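Local coordinates for DNA mismatch repair protein MLH3 (Saccharomyces cerevisiae S288C, PDB 6RMN) that takes part in DNA mismatch repair, correcting insertion-deletion loops as a subunit of the MutLbeta heterodimer, at residues V142-Q145 against H146-L150. Sequence-based numbering, arbitrary orientation.
Sequences VLLQ and HAHDL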
loop_
_atom_site.group_PDB
_atom_site.type_symbol
_atom_site.label_atom_id
_atom_site.label_comp_id
_atom_site.label_asym_id
_atom_site.label_seq_id
_atom_site.Cartn_x
_atom_site.Cartn_y
_atom_site.Cartn_z
ATOM N N VAL B 142 -8.761 44.291 -0.204
ATOM C CA VAL B 142 -7.640 43.352 -0.238
ATOM C C VAL B 142 -6.318 44.026 0.183
ATOM O O VAL B 142 -5.570 43.438 0.956
ATOM C CB VAL B 142 -7.607 42.652 -1.621
ATOM C CG1 VAL B 142 -6.201 42.331 -2.092
ATOM C CG2 VAL B 142 -8.454 41.398 -1.585
ATOM N N LEU B 143 -6.065 45.252 -0.274
ATOM C CA LEU B 143 -4.869 46.021 0.081
ATOM C C LEU B 143 -4.920 46.519 1.544
ATOM O O LEU B 143 -3.904 46.452 2.241
ATOM C CB LEU B 143 -4.632 47.177 -0.920
ATOM C CG LEU B 143 -4.451 46.760 -2.405
ATOM C CD1 LEU B 143 -4.178 47.963 -3.279
ATOM C CD2 LEU B 143 -3.355 45.738 -2.585
ATOM N N LEU B 144 -6.110 46.965 2.014
ATOM C CA LEU B 144 -6.324 47.402 3.395
ATOM C C LEU B 144 -6.105 46.257 4.368
ATOM O O LEU B 144 -5.489 46.472 5.409
ATOM C CB LEU B 144 -7.730 47.981 3.607
ATOM C CG LEU B 144 -7.918 49.437 3.248
ATOM C CD1 LEU B 144 -9.380 49.762 3.144
ATOM C CD2 LEU B 144 -7.239 50.362 4.260
ATOM N N GLN B 145 -6.609 45.051 4.033
ATOM C CA GLN B 145 -6.470 43.827 4.830
ATOM C C GLN B 145 -4.978 43.546 5.114
ATOM O O GLN B 145 -4.614 43.391 6.283
ATOM C CB GLN B 145 -7.153 42.648 4.115
ATOM C CG GLN B 145 -7.222 41.340 4.899
ATOM C CD GLN B 145 -7.560 40.193 3.972
ATOM O OE1 GLN B 145 -6.874 39.936 2.971
ATOM N NE2 GLN B 145 -8.634 39.477 4.277
ATOM N N HIS B 146 -4.117 43.586 4.066
ATOM C CA HIS B 146 -2.677 43.412 4.227
ATOM C C HIS B 146 -2.006 44.546 5.022
ATOM O O HIS B 146 -1.156 44.261 5.869
ATOM C CB HIS B 146 -1.958 43.175 2.898
ATOM C CG HIS B 146 -0.533 42.751 3.103
ATOM N ND1 HIS B 146 -0.215 41.619 3.846
ATOM C CD2 HIS B 146 0.614 43.340 2.694
ATOM C CE1 HIS B 146 1.105 41.549 3.849
ATOM N NE2 HIS B 146 1.649 42.558 3.171
ATOM N N ALA B 147 -2.393 45.818 4.762
ATOM C CA ALA B 147 -1.871 46.997 5.465
ATOM C C ALA B 147 -2.168 46.902 6.968
ATOM O O ALA B 147 -1.298 47.220 7.786
ATOM C CB ALA B 147 -2.482 48.266 4.887
ATOM N N HIS B 148 -3.395 46.453 7.327
ATOM C CA HIS B 148 -3.812 46.254 8.717
ATOM C C HIS B 148 -3.100 45.047 9.310
ATOM O O HIS B 148 -2.750 45.079 10.481
ATOM C CB HIS B 148 -5.339 46.111 8.847
ATOM C CG HIS B 148 -6.083 47.387 8.625
ATOM N ND1 HIS B 148 -5.836 48.517 9.396
ATOM C CD2 HIS B 148 -7.058 47.673 7.734
ATOM C CE1 HIS B 148 -6.644 49.453 8.926
ATOM N NE2 HIS B 148 -7.402 48.990 7.929
ATOM N N ASP B 149 -2.840 44.003 8.498
ATOM C CA ASP B 149 -2.100 42.825 8.952
ATOM C C ASP B 149 -0.694 43.235 9.417
ATOM O O ASP B 149 -0.256 42.830 10.493
ATOM C CB ASP B 149 -2.060 41.723 7.860
ATOM C CG ASP B 149 -3.275 40.808 7.861
ATOM O OD1 ASP B 149 -4.068 40.866 8.840
ATOM O OD2 ASP B 149 -3.429 40.017 6.894
ATOM N N LEU B 150 -0.041 44.111 8.637
ATOM C CA LEU B 150 1.288 44.647 8.912
ATOM C C LEU B 150 1.286 45.551 10.118
ATOM O O LEU B 150 2.129 45.379 11.003
ATOM C CB LEU B 150 1.843 45.397 7.689
ATOM C CG LEU B 150 2.170 44.545 6.475
ATOM C CD1 LEU B 150 2.204 45.387 5.212
ATOM C CD2 LEU B 150 3.466 43.795 6.665
#
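Leu144 and His148 are one turn apart on the same helix, and their side chains run alongside each other. The closest approach of the two side chains is 3.9 Å, from the methyl CD2 of Leu144 to NE2 of His148. The imidazole also lies against the backbone of the preceding turn. Its CD2 is 3.1 Å from Leu144 O, which meets the ring obliquely. The first torsion of His148 explains this: CG sits anti to its own carbonyl carbon (chi1 -72°), and the ring swings back toward Leu144. Leu144 O also accepts the backbone N-H of His148, at 2.8 Å from His148 N and with a C=O...N angle of 160°. With an alanine at His148 the imidazole is gone, and Leu144 CD2 and the side of the Leu144 carbonyl would probably lose their cover.

Gln145 O accepts the backbone N-H of Asp149, with Asp149 N 2.9 Å away. The carboxylate of Asp149 lies against the same carbonyl, its CG 3.3 Å from Gln145 O, but no hydrogen bond joins the two groups. Gln145 CG is anti to the backbone N (chi1 -174°), and the chain runs out from the helix.

The same i to i+4 pattern of an alpha-helix continues at the two preceding carbonyls. Ala147 N bonds to Leu143 O at 3.0 Å, while the bond from His146 N to Val142 O is weak at 3.4 Å. Leu150 CG sits 3.9 Å above one face of the His146 ring, off toward its rim.

This is the later part of helix 136-151, in the C-terminal portion of MLH3, away from the zinc sites. Helix 87-101 packs against it through Leu92 at His148, Glu89 at Leu144 and Phe93 at Leu143, and its Phe100 meets the His146 ring edge-to-face. Helix 183-196 covers another part, with Val184 against Val142 and Thr183 touching both Gln145 and Asp149.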